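Local atomic coordinates of bifunctional protein PutA (Bdellovibrio bacteriovorus, PDB entry 5UR2), a protein that probably oxidises proline to glutamate in two steps, joining a flavin-dependent proline dehydrogenase and an NAD+-dependent L-glutamate gamma-semialdehyde dehydrogenase in one chain. Residues A489-I501 / Q519-T531. Residues are numbered along the deposited sequence; the frame is centred on the assembly and turned at random.
Sequences AKASLPVNVNIVI and QSDQIVGKIQMAT
Val495 and Val497 each give their N-H and carbonyl to four backbone hydrogen bonds between the parallel strands 495-497 and 523-528, from Val495 N to Val524 O (2.9 Å) through to Gln528 N to Val497 O (3.1 Å). On one face of the pair, Ile527 CD1 rests against Val497 CB at 3.8 Å; both chi torsions of Ile527, -44° and -58°, fold the methyl back to this neighbour, and Trp675 and Thr671 of helix 671-684 cover this side. The other face is more polar. Here the aliphatic stem of Lys526 runs beside Asn496 and Pro494, with CD 4.1 Å from Pro494 CG, before its amine reaches a salt bridge with Asp513. Asn498 and Gln528 also lie alongside, OD1 of Asn498 being 3.4 Å from Gln528 CG; Asn498 ND2 bonds Glu505 OE1, while two backbone N-H groups, of Ser508 and Gly509, grip Gln528 OE1. At the ends, the Leu493 and Gln522 side chains cross at about a right angle, Leu493 CD1 lying 3.9 Å from Gln522 CD, with Gln522 OE1 held by Asn516 ND2, and Ile499 CD1 meets Ala530 CB at 3.7 Å. The cis peptide before Pro494 lies in the short loop from helix 476-491 into strand 495-501. Val524 and Gly525 form a classic beta bulge against Arg514 of antiparallel strand 511-516, leaving 495-501 and 523-528 as the central parallel pair of a four-stranded mixed sheet in the aldehyde dehydrogenase module.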
loop_
_atom_site.group_PDB
_atom_site.type_symbol
_atom_site.label_atom_id
_atom_site.label_comp_id
_atom_site.label_asym_id
_atom_site.label_seq_id
_atom_site.Cartn_x
_atom_site.Cartn_y
_atom_site.Cartn_z
ATOM N N ALA B 489 7.504 -42.473 -10.190
ATOM C CA ALA B 489 6.095 -42.195 -9.959
ATOM C C ALA B 489 5.233 -43.326 -10.505
ATOM O O ALA B 489 4.381 -43.872 -9.792
ATOM C CB ALA B 489 5.708 -40.856 -10.585
ATOM N N LYS B 490 5.490 -43.738 -11.752
ATOM C CA LYS B 490 4.672 -44.777 -12.372
ATOM C C LYS B 490 4.723 -46.074 -11.567
ATOM O O LYS B 490 3.694 -46.736 -11.372
ATOM C CB LYS B 490 5.142 -45.019 -13.807
ATOM C CG LYS B 490 4.734 -43.923 -14.763
ATOM C CD LYS B 490 5.664 -43.824 -15.973
ATOM C CE LYS B 490 5.482 -44.968 -16.934
ATOM N NZ LYS B 490 4.338 -44.647 -17.852
ATOM N N ALA B 491 5.904 -46.426 -11.049
ATOM C CA ALA B 491 6.044 -47.628 -10.247
ATOM C C ALA B 491 5.371 -47.503 -8.886
ATOM O O ALA B 491 5.199 -48.519 -8.214
ATOM C CB ALA B 491 7.528 -47.996 -10.083
ATOM N N SER B 492 4.998 -46.301 -8.451
ATOM C CA SER B 492 4.297 -46.155 -7.180
ATOM C C SER B 492 2.771 -46.188 -7.324
ATOM O O SER B 492 2.067 -46.140 -6.308
ATOM C CB SER B 492 4.716 -44.853 -6.485
ATOM O OG SER B 492 3.975 -43.741 -6.967
ATOM N N LEU B 493 2.242 -46.281 -8.546
ATOM C CA LEU B 493 0.794 -46.225 -8.755
ATOM C C LEU B 493 0.139 -47.538 -8.359
ATOM O O LEU B 493 0.739 -48.599 -8.503
ATOM C CB LEU B 493 0.453 -45.897 -10.211
ATOM C CG LEU B 493 1.156 -44.670 -10.794
ATOM C CD1 LEU B 493 0.692 -44.394 -12.213
ATOM C CD2 LEU B 493 1.006 -43.437 -9.914
ATOM N N PRO B 494 -1.088 -47.476 -7.827
ATOM C CA PRO B 494 -1.812 -46.240 -7.559
ATOM C C PRO B 494 -1.434 -45.659 -6.201
ATOM O O PRO B 494 -1.061 -46.420 -5.314
ATOM C CB PRO B 494 -3.275 -46.685 -7.588
ATOM C CG PRO B 494 -3.235 -48.103 -7.069
ATOM C CD PRO B 494 -1.917 -48.675 -7.558
ATOM N N VAL B 495 -1.504 -44.333 -6.068
ATOM C CA VAL B 495 -1.222 -43.653 -4.807
ATOM C C VAL B 495 -2.487 -43.650 -3.956
ATOM O O VAL B 495 -3.539 -43.175 -4.394
ATOM C CB VAL B 495 -0.716 -42.229 -5.063
ATOM C CG1 VAL B 495 -0.462 -41.510 -3.757
ATOM C CG2 VAL B 495 0.554 -42.288 -5.918
ATOM N N ASN B 496 -2.400 -44.227 -2.763
ATOM C CA ASN B 496 -3.500 -44.209 -1.807
ATOM C C ASN B 496 -3.440 -42.917 -1.002
ATOM O O ASN B 496 -2.464 -42.675 -0.289
ATOM C CB ASN B 496 -3.430 -45.424 -0.890
ATOM C CG ASN B 496 -3.651 -46.709 -1.637
ATOM O OD1 ASN B 496 -4.780 -47.028 -2.006
ATOM N ND2 ASN B 496 -2.569 -47.450 -1.892
ATOM N N VAL B 497 -4.476 -42.089 -1.119
ATOM C CA VAL B 497 -4.503 -40.773 -0.498
ATOM C C VAL B 497 -5.498 -40.800 0.650
ATOM O O VAL B 497 -6.655 -41.199 0.475
ATOM C CB VAL B 497 -4.842 -39.669 -1.512
ATOM C CG1 VAL B 497 -5.047 -38.342 -0.792
ATOM C CG2 VAL B 497 -3.706 -39.531 -2.547
ATOM N N ASN B 498 -5.046 -40.365 1.817
ATOM C CA ASN B 498 -5.878 -40.311 3.005
ATOM C C ASN B 498 -6.264 -38.876 3.309
ATOM O O ASN B 498 -5.590 -37.926 2.905
ATOM C CB ASN B 498 -5.155 -40.915 4.211
ATOM C CG ASN B 498 -5.039 -42.408 4.116
ATOM O OD1 ASN B 498 -5.972 -43.078 3.661
ATOM N ND2 ASN B 498 -3.900 -42.952 4.554
ATOM N N ILE B 499 -7.384 -38.739 4.021
ATOM C CA ILE B 499 -7.731 -37.481 4.662
ATOM C C ILE B 499 -6.730 -37.203 5.777
ATOM O O ILE B 499 -6.273 -38.129 6.462
ATOM C CB ILE B 499 -9.164 -37.571 5.211
ATOM C CG1 ILE B 499 -10.127 -37.988 4.109
ATOM C CG2 ILE B 499 -9.597 -36.256 5.818
ATOM C CD1 ILE B 499 -11.294 -38.817 4.633
ATOM N N VAL B 500 -6.381 -35.930 5.981
ATOM C CA VAL B 500 -5.443 -35.563 7.043
ATOM C C VAL B 500 -6.033 -34.432 7.870
ATOM O O VAL B 500 -6.128 -33.298 7.395
ATOM C CB VAL B 500 -4.070 -35.159 6.502
ATOM C CG1 VAL B 500 -3.144 -34.908 7.672
ATOM C CG2 VAL B 500 -3.520 -36.255 5.612
ATOM N N ILE B 501 -6.371 -34.726 9.123
ATOM C CA ILE B 501 -6.922 -33.742 10.048
ATOM C C ILE B 501 -6.098 -33.761 11.331
ATOM O O ILE B 501 -5.893 -34.827 11.921
ATOM C CB ILE B 501 -8.408 -34.032 10.347
ATOM C CG1 ILE B 501 -9.223 -33.989 9.054
ATOM C CG2 ILE B 501 -8.960 -33.069 11.388
ATOM C CD1 ILE B 501 -10.688 -34.392 9.239
ATOM N N GLN B 519 -3.928 -42.006 -20.402
ATOM C CA GLN B 519 -4.002 -43.447 -20.577
ATOM C C GLN B 519 -5.057 -43.961 -19.616
ATOM O O GLN B 519 -4.733 -44.412 -18.508
ATOM C CB GLN B 519 -2.639 -44.097 -20.330
ATOM C CG GLN B 519 -2.603 -45.565 -20.697
ATOM C CD GLN B 519 -1.320 -46.248 -20.291
ATOM O OE1 GLN B 519 -0.230 -45.674 -20.401
ATOM N NE2 GLN B 519 -1.441 -47.487 -19.819
ATOM N N SER B 520 -6.321 -43.859 -20.030
ATOM C CA SER B 520 -7.433 -43.848 -19.089
ATOM C C SER B 520 -7.725 -45.213 -18.482
ATOM O O SER B 520 -8.627 -45.294 -17.642
ATOM C CB SER B 520 -8.700 -43.306 -19.765
ATOM O OG SER B 520 -8.964 -43.967 -20.998
ATOM N N ASP B 521 -7.031 -46.284 -18.871
ATOM C CA ASP B 521 -7.213 -47.553 -18.170
ATOM C C ASP B 521 -6.247 -47.727 -17.002
ATOM O O ASP B 521 -6.232 -48.791 -16.379
ATOM C CB ASP B 521 -7.083 -48.731 -19.137
ATOM C CG ASP B 521 -5.767 -48.732 -19.886
ATOM O OD1 ASP B 521 -4.864 -47.924 -19.550
ATOM O OD2 ASP B 521 -5.629 -49.570 -20.796
ATOM N N GLN B 522 -5.433 -46.722 -16.709
ATOM C CA GLN B 522 -4.472 -46.747 -15.617
ATOM C C GLN B 522 -4.977 -45.854 -14.484
ATOM O O GLN B 522 -5.321 -44.690 -14.717
ATOM C CB GLN B 522 -3.097 -46.282 -16.122
ATOM C CG GLN B 522 -2.003 -46.227 -15.064
ATOM C CD GLN B 522 -0.644 -45.777 -15.612
ATOM O OE1 GLN B 522 -0.470 -44.630 -16.030
ATOM N NE2 GLN B 522 0.325 -46.689 -15.607
ATOM N N ILE B 523 -5.038 -46.397 -13.270
ATOM C CA ILE B 523 -5.471 -45.638 -12.099
ATOM C C ILE B 523 -4.264 -44.972 -11.457
ATOM O O ILE B 523 -3.302 -45.652 -11.088
ATOM C CB ILE B 523 -6.188 -46.529 -11.076
ATOM C CG1 ILE B 523 -7.411 -47.218 -11.690
ATOM C CG2 ILE B 523 -6.563 -45.711 -9.852
ATOM C CD1 ILE B 523 -8.132 -48.124 -10.710
ATOM N N VAL B 524 -4.318 -43.647 -11.303
ATOM C CA VAL B 524 -3.215 -42.920 -10.674
ATOM C C VAL B 524 -3.433 -42.769 -9.171
ATOM O O VAL B 524 -2.500 -42.945 -8.384
ATOM C CB VAL B 524 -3.024 -41.545 -11.358
ATOM C CG1 VAL B 524 -1.992 -40.715 -10.608
ATOM C CG2 VAL B 524 -2.586 -41.737 -12.808
ATOM N N GLY B 525 -4.649 -42.453 -8.753
ATOM C CA GLY B 525 -4.946 -42.264 -7.342
ATOM C C GLY B 525 -6.210 -42.984 -6.918
ATOM O O GLY B 525 -7.186 -43.061 -7.673
ATOM N N LYS B 526 -6.182 -43.512 -5.704
ATOM C CA LYS B 526 -7.367 -44.009 -5.016
ATOM C C LYS B 526 -7.588 -43.096 -3.811
ATOM O O LYS B 526 -6.816 -43.141 -2.846
ATOM C CB LYS B 526 -7.197 -45.477 -4.615
ATOM C CG LYS B 526 -7.159 -46.428 -5.810
ATOM C CD LYS B 526 -6.989 -47.890 -5.394
ATOM C CE LYS B 526 -7.839 -48.835 -6.234
ATOM N NZ LYS B 526 -9.232 -48.353 -6.427
ATOM N N ILE B 527 -8.624 -42.257 -3.876
ATOM C CA ILE B 527 -8.797 -41.135 -2.950
ATOM C C ILE B 527 -9.861 -41.474 -1.921
ATOM O O ILE B 527 -11.013 -41.731 -2.284
ATOM C CB ILE B 527 -9.196 -39.845 -3.685
ATOM C CG1 ILE B 527 -8.367 -39.639 -4.960
ATOM C CG2 ILE B 527 -9.162 -38.669 -2.716
ATOM C CD1 ILE B 527 -6.879 -39.578 -4.737
ATOM N N GLN B 528 -9.494 -41.425 -0.638
ATOM C CA GLN B 528 -10.486 -41.440 0.438
ATOM C C GLN B 528 -11.305 -40.154 0.363
ATOM O O GLN B 528 -10.758 -39.062 0.549
ATOM C CB GLN B 528 -9.797 -41.532 1.808
ATOM C CG GLN B 528 -8.973 -42.801 2.071
ATOM C CD GLN B 528 -9.833 -44.065 2.193
ATOM O OE1 GLN B 528 -10.925 -44.045 2.777
ATOM N NE2 GLN B 528 -9.342 -45.165 1.632
ATOM N N MET B 529 -12.612 -40.275 0.118
ATOM C CA MET B 529 -13.505 -39.129 -0.036
ATOM C C MET B 529 -14.248 -38.909 1.275
ATOM O O MET B 529 -15.014 -39.774 1.712
ATOM C CB MET B 529 -14.484 -39.346 -1.187
ATOM C CG MET B 529 -13.805 -39.639 -2.526
ATOM S SD MET B 529 -12.820 -38.246 -3.126
ATOM C CE MET B 529 -14.007 -37.445 -4.196
ATOM N N ALA B 530 -14.036 -37.749 1.884
ATOM C CA ALA B 530 -14.450 -37.536 3.259
ATOM C C ALA B 530 -15.967 -37.450 3.405
ATOM O O ALA B 530 -16.682 -37.036 2.493
ATOM C CB ALA B 530 -13.812 -36.257 3.791
ATOM N N THR B 531 -16.447 -37.826 4.592
ATOM C CA THR B 531 -17.830 -37.636 4.999
ATOM C C THR B 531 -18.038 -36.235 5.566
ATOM O O THR B 531 -17.090 -35.518 5.905
ATOM C CB THR B 531 -18.232 -38.655 6.062
ATOM O OG1 THR B 531 -17.509 -38.375 7.265
ATOM C CG2 THR B 531 -17.893 -40.073 5.605
#